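Local coordinates for SnoaL-like polyketide cyclase (PDB 3EHC), which is a SnoaL-like polyketide cyclase that pairs as a two-fold symmetric dimer in the crystal, at the interface of chains A and B. Numbering follows the deposited sequence. Chains: chain A/B, SnoaL-like polyketide cyclase.

Contact 1: the interface of chains A and B. Residues chain A 67-68, 71, 73, 103; chain B 64, 66, 73-75.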
loop_
_atom_site.group_PDB
_atom_site.type_symbol
_atom_site.label_atom_id
_atom_site.label_comp_id
_atom_site.label_asym_id
_atom_site.label_seq_id
_atom_site.Cartn_x
_atom_site.Cartn_y
_atom_site.Cartn_z
ATOM N N SER A 67 -4.047 8.603 9.930
ATOM C CA SER A 67 -5.007 9.549 9.384
ATOM C C SER A 67 -4.765 11.003 9.817
ATOM O O SER A 67 -4.118 11.282 10.814
ATOM C CB SER A 67 -6.426 9.108 9.749
ATOM O OG SER A 67 -6.593 9.067 11.148
ATOM N N ASP A 68 -5.280 11.919 9.011
ATOM C CA ASP A 68 -5.304 13.334 9.312
ATOM C C ASP A 68 -6.742 13.837 9.082
ATOM O O ASP A 68 -7.698 13.064 9.232
ATOM C CB ASP A 68 -4.219 14.079 8.495
ATOM C CG ASP A 68 -4.436 14.025 6.979
ATOM O OD1 ASP A 68 -5.582 13.814 6.520
ATOM O OD2 ASP A 68 -3.436 14.198 6.231
ATOM N N ARG A 71 -7.565 12.513 5.039
ATOM C CA ARG A 71 -7.111 11.241 4.487
ATOM C C ARG A 71 -6.832 10.181 5.546
ATOM O O ARG A 71 -6.452 10.489 6.678
ATOM C CB ARG A 71 -5.813 11.450 3.698
ATOM C CG ARG A 71 -5.937 12.370 2.534
ATOM C CD ARG A 71 -4.653 12.376 1.735
ATOM N NE ARG A 71 -4.940 12.695 0.347
ATOM C CZ ARG A 71 -4.652 13.839 -0.257
ATOM N NH1 ARG A 71 -3.986 14.793 0.375
ATOM N NH2 ARG A 71 -5.012 14.012 -1.532
ATOM N N ALA A 73 -4.894 6.159 5.729
ATOM C CA ALA A 73 -4.176 5.031 5.104
ATOM C C ALA A 73 -4.300 3.832 6.048
ATOM O O ALA A 73 -4.095 3.969 7.259
ATOM C CB ALA A 73 -2.709 5.398 4.854
ATOM N N PHE A 103 -5.200 3.867 0.547
ATOM C CA PHE A 103 -5.339 5.284 0.874
ATOM C C PHE A 103 -6.761 5.727 0.534
ATOM O O PHE A 103 -7.304 5.380 -0.511
ATOM C CB PHE A 103 -4.330 6.127 0.079
ATOM C CG PHE A 103 -2.910 5.966 0.525
ATOM C CD1 PHE A 103 -2.166 4.856 0.136
ATOM C CD2 PHE A 103 -2.304 6.925 1.348
ATOM C CE1 PHE A 103 -0.836 4.682 0.562
ATOM C CE2 PHE A 103 -0.979 6.756 1.776
ATOM C CZ PHE A 103 -0.254 5.618 1.379
ATOM N N ILE B 64 0.983 10.724 -2.504
ATOM C CA ILE B 64 0.166 10.952 -1.298
ATOM C C ILE B 64 1.035 10.653 -0.101
ATOM O O ILE B 64 1.747 9.665 -0.113
ATOM C CB ILE B 64 -1.117 10.060 -1.178
ATOM C CG1 ILE B 64 -1.964 10.091 -2.456
ATOM C CG2 ILE B 64 -1.925 10.514 0.071
ATOM C CD1 ILE B 64 -2.976 8.989 -2.570
ATOM N N VAL B 66 0.455 10.618 4.220
ATOM C CA VAL B 66 -0.379 10.752 5.404
ATOM C C VAL B 66 0.491 10.433 6.621
ATOM O O VAL B 66 1.169 9.400 6.673
ATOM C CB VAL B 66 -1.576 9.795 5.433
ATOM C CG1 VAL B 66 -2.568 10.284 6.483
ATOM C CG2 VAL B 66 -2.253 9.637 4.064
ATOM N N ALA B 73 2.526 7.104 6.042
ATOM C CA ALA B 73 2.141 6.242 4.930
ATOM C C ALA B 73 2.347 7.037 3.635
ATOM O O ALA B 73 1.898 8.199 3.534
ATOM C CB ALA B 73 0.702 5.826 5.082
ATOM N N ALA B 74 3.025 6.419 2.660
ATOM C CA ALA B 74 3.300 7.049 1.355
ATOM C C ALA B 74 2.753 6.210 0.197
ATOM O O ALA B 74 2.897 4.991 0.195
ATOM C CB ALA B 74 4.816 7.277 1.177
ATOM N N ARG B 75 2.089 6.865 -0.759
ATOM C CA ARG B 75 1.894 6.314 -2.092
ATOM C C ARG B 75 2.969 6.932 -2.981
ATOM O O ARG B 75 2.944 8.119 -3.237
ATOM C CB ARG B 75 0.507 6.618 -2.635
ATOM C CG ARG B 75 0.289 6.173 -4.061
ATOM C CD ARG B 75 -1.154 6.555 -4.436
ATOM N NE ARG B 75 -1.406 6.529 -5.863
ATOM C CZ ARG B 75 -1.662 5.412 -6.538
ATOM N NH1 ARG B 75 -1.727 4.220 -5.932
ATOM N NH2 ARG B 75 -1.898 5.494 -7.811
#
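The backbone N of A:Arg71 donates to the carboxylate oxygen OD1 of A:Asp68 over 2.8 Å, at the end of the patch where both residues touch B:Val66. The angle of 151° at the hydrogen is moderately straight, and OD1 is met nearly head-on, in line with its C-O bond. The bond ties the turn after strand 64-67 to the start of strand 71-80. A:Asp68 reaches it with CG placed between its backbone N and carbonyl carbon (chi1 64°), leaving OD2 towards the CG1 methyl of B:Val66. Within this patch the contact between the chains is apolar, with no polar pair bridging them.

Its main wedge is A:Phe103. CG lies anti to the carbonyl carbon, beside the backbone N (chi1 -71°), and the ring enters rim first against strand 71-80 of chain B. The tip of the ring, A:Phe103 CZ, stands 3.3 Å from B:Ala74 C, the backbone carbonyl carbon, while B:Ala73 C and B:Ala74 N lie at the ring edge in its plane. The two faces are flanked from different chains: CB of A:Ala73 sits 3.7 Å above one face, and CB of B:Arg75 sits 4.0 Å above the other, both towards the rim. On the CD2 side, B:Ile64 CG2 and B:Val66 CG2 meet that ring carbon at 3.8 Å each, their side chains running past the phenyl group in the opposite direction. The methylene stem of A:Arg71 extends this apolar surface, passing B:Ile64 at a slant with CD 3.7 Å from CG2.

Packing is also tight where the same residue of each copy meets its twin, strand 71-80 against strand 71-80. There the methyl carbons CB of A:Ala73 and CB of B:Ala73 oppose each other at 3.4 Å, a snug fit for two methyl groups.

Contact 2: the interface of chains A and B. Residues chain A 64, 73-75, 101-102; chain B 101-103, 115-117.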
loop_
_atom_site.group_PDB
_atom_site.type_symbol
_atom_site.label_atom_id
_atom_site.label_comp_id
_atom_site.label_asym_id
_atom_site.label_seq_id
_atom_site.Cartn_x
_atom_site.Cartn_y
_atom_site.Cartn_z
ATOM N N ILE A 64 -2.773 -1.376 10.827
ATOM C CA ILE A 64 -2.238 -0.012 11.009
ATOM C C ILE A 64 -3.225 0.966 10.415
ATOM O O ILE A 64 -3.743 0.754 9.314
ATOM C CB ILE A 64 -0.856 0.215 10.300
ATOM C CG1 ILE A 64 0.105 -0.962 10.556
ATOM C CG2 ILE A 64 -0.200 1.533 10.772
ATOM C CD1 ILE A 64 1.431 -0.829 9.868
ATOM N N ALA A 73 -4.894 6.159 5.729
ATOM C CA ALA A 73 -4.176 5.031 5.104
ATOM C C ALA A 73 -4.300 3.832 6.048
ATOM O O ALA A 73 -4.095 3.969 7.259
ATOM C CB ALA A 73 -2.709 5.398 4.854
ATOM N N ALA A 74 -4.663 2.675 5.501
ATOM C CA ALA A 74 -4.856 1.470 6.278
ATOM C C ALA A 74 -3.979 0.334 5.763
ATOM O O ALA A 74 -3.875 0.116 4.571
ATOM C CB ALA A 74 -6.344 1.051 6.268
ATOM N N ARG A 75 -3.331 -0.384 6.681
ATOM C CA ARG A 75 -2.818 -1.729 6.362
ATOM C C ARG A 75 -3.807 -2.726 6.902
ATOM O O ARG A 75 -3.992 -2.841 8.111
ATOM C CB ARG A 75 -1.434 -1.940 6.954
ATOM C CG ARG A 75 -0.907 -3.397 6.912
ATOM C CD ARG A 75 0.543 -3.448 7.394
ATOM N NE ARG A 75 0.980 -4.821 7.623
ATOM C CZ ARG A 75 1.602 -5.594 6.729
ATOM N NH1 ARG A 75 1.884 -5.151 5.523
ATOM N NH2 ARG A 75 2.001 -6.821 7.066
ATOM N N HIS A 101 -2.710 -2.486 1.218
ATOM C CA HIS A 101 -2.336 -1.141 1.679
ATOM C C HIS A 101 -3.192 -0.159 0.861
ATOM O O HIS A 101 -3.133 -0.174 -0.362
ATOM C CB HIS A 101 -0.828 -0.884 1.462
ATOM C CG HIS A 101 0.078 -1.604 2.426
ATOM N ND1 HIS A 101 1.443 -1.393 2.462
ATOM C CD2 HIS A 101 -0.180 -2.531 3.378
ATOM C CE1 HIS A 101 1.981 -2.166 3.388
ATOM N NE2 HIS A 101 1.018 -2.848 3.978
ATOM N N VAL A 102 -4.022 0.639 1.544
ATOM C CA VAL A 102 -5.053 1.446 0.870
ATOM C C VAL A 102 -5.088 2.882 1.443
ATOM O O VAL A 102 -4.945 3.077 2.630
ATOM C CB VAL A 102 -6.448 0.732 0.910
ATOM C CG1 VAL A 102 -6.792 0.333 2.276
ATOM C CG2 VAL A 102 -7.620 1.624 0.226
ATOM N N HIS B 101 2.889 1.227 -2.005
ATOM C CA HIS B 101 2.232 1.737 -0.803
ATOM C C HIS B 101 2.980 1.238 0.418
ATOM O O HIS B 101 3.087 0.044 0.666
ATOM C CB HIS B 101 0.803 1.275 -0.723
ATOM C CG HIS B 101 -0.087 1.921 -1.738
ATOM N ND1 HIS B 101 -1.456 1.792 -1.716
ATOM C CD2 HIS B 101 0.203 2.697 -2.807
ATOM C CE1 HIS B 101 -1.977 2.475 -2.717
ATOM N NE2 HIS B 101 -0.990 3.035 -3.392
ATOM N N VAL B 102 3.479 2.172 1.206
ATOM C CA VAL B 102 4.422 1.829 2.254
ATOM C C VAL B 102 4.103 2.586 3.550
ATOM O O VAL B 102 3.764 3.759 3.536
ATOM C CB VAL B 102 5.900 2.028 1.738
ATOM C CG1 VAL B 102 6.054 3.391 1.150
ATOM C CG2 VAL B 102 6.986 1.683 2.834
ATOM N N PHE B 103 4.160 1.849 4.652
ATOM C CA PHE B 103 4.024 2.374 6.021
ATOM C C PHE B 103 5.388 2.399 6.728
ATOM O O PHE B 103 6.169 1.450 6.619
ATOM C CB PHE B 103 3.047 1.505 6.850
ATOM C CG PHE B 103 1.630 1.652 6.441
ATOM C CD1 PHE B 103 1.128 0.916 5.370
ATOM C CD2 PHE B 103 0.785 2.564 7.071
ATOM C CE1 PHE B 103 -0.171 1.091 4.945
ATOM C CE2 PHE B 103 -0.553 2.714 6.629
ATOM C CZ PHE B 103 -0.999 1.990 5.589
ATOM N N TRP B 115 6.690 -1.382 6.205
ATOM C CA TRP B 115 5.841 -2.385 5.562
ATOM C C TRP B 115 5.488 -1.864 4.188
ATOM O O TRP B 115 4.802 -0.857 4.076
ATOM C CB TRP B 115 4.567 -2.650 6.400
ATOM C CG TRP B 115 4.826 -3.255 7.756
ATOM C CD1 TRP B 115 4.919 -4.587 8.047
ATOM C CD2 TRP B 115 4.999 -2.557 9.002
ATOM N NE1 TRP B 115 5.137 -4.758 9.389
ATOM C CE2 TRP B 115 5.189 -3.533 10.002
ATOM C CE3 TRP B 115 5.022 -1.194 9.372
ATOM C CZ2 TRP B 115 5.400 -3.194 11.369
ATOM C CZ3 TRP B 115 5.227 -0.854 10.737
ATOM C CH2 TRP B 115 5.407 -1.858 11.713
ATOM N N SER B 116 5.949 -2.561 3.151
ATOM C CA SER B 116 5.796 -2.104 1.782
ATOM C C SER B 116 5.096 -3.151 0.915
ATOM O O SER B 116 5.339 -4.347 1.051
ATOM C CB SER B 116 7.170 -1.762 1.214
ATOM O OG SER B 116 7.126 -1.782 -0.194
ATOM N N VAL B 117 4.206 -2.684 0.042
ATOM C CA VAL B 117 3.570 -3.509 -0.991
ATOM C C VAL B 117 3.721 -2.781 -2.332
ATOM O O VAL B 117 3.369 -1.609 -2.441
ATOM C CB VAL B 117 2.058 -3.821 -0.643
ATOM C CG1 VAL B 117 1.448 -4.625 -1.699
ATOM C CG2 VAL B 117 1.932 -4.560 0.688
#
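A:His101 and B:His101, each on strand 96-107 of its chain, exchange hydrogen bonds from imidazole to backbone carbonyl, and this reciprocal pair forms the tight core of the contact. The imidazole ND1 of A:His101 donates to the carbonyl O of B:His101 at 2.8 Å, with 166° at the hydrogen; in return, ND1 of B:His101 donates to O of A:His101 at 2.9 Å. Each acceptor lies close to the plane of the donating ring, yet each donor stands well above the carbonyl plane, away from the lone-pair positions. Between the two bonds the methylenes press together, A:His101 CB lying 3.5 Å from B:His101 CB.

The ring of A:His101 is also clamped on both faces by chain B. CG sits anti to the carbonyl carbon (chi1 -74°), which carries the imidazole out between B:Phe103 and B:Val117. CD1 of B:Phe103 points onto the centre of one face, the two planes almost perpendicular in an edge-to-face pair with centroids 4.9 Å apart. Over the opposite face lies the B:Val117 methyl carbon CG2, 3.6 Å from the ring centroid. A bond within chain A probably helps fix the ring's rotation: NH1 of A:Arg75 donates to NE2 of A:His101 at 2.9 Å, in the guanidinium plane but somewhat tilted from the imidazole plane. Thus both ring nitrogens are engaged, ND1 across the interface and NE2 within chain A.

Away from this core the grip is looser in kind: the indole of B:Trp115 meets chain A by van der Waals contact, without the polar bonds and two-sided clamp of A:His101. A:Arg75, extended from CG to NE, crosses that side chain at about a right angle, and the guanidinium and indole planes differ by 34°, too far from parallel for a flat stack. The indole carbon CD1 of B:Trp115 nevertheless lies over the guanidinium centre, 3.7 Å from CZ of A:Arg75. Further along the same indole, the A:Ile64 methyl carbon CD1 rests above its rim, 3.6 Å from CE3.

The C-alpha centres of contact 1 and contact 2 lie about 9 Å apart, and A:Ala73 belongs to both. Strands 64-67, 71-80 and 96-107 supply residues to each, so the two are neighbouring parts of one sheet-to-sheet interface; contact 2 adds strand 110-118 of chain B. Because the dimer is two-fold symmetric, the phenylalanine wedge occurs in both directions, from A:Phe103 in contact 1 and from B:Phe103 in contact 2. Contact 1 supplies apolar fit, whereas contact 2 adds directional polar bonds that could fix the register of the chains. This continuity is compatible with a stable dimer, though the structure alone does not establish one in solution.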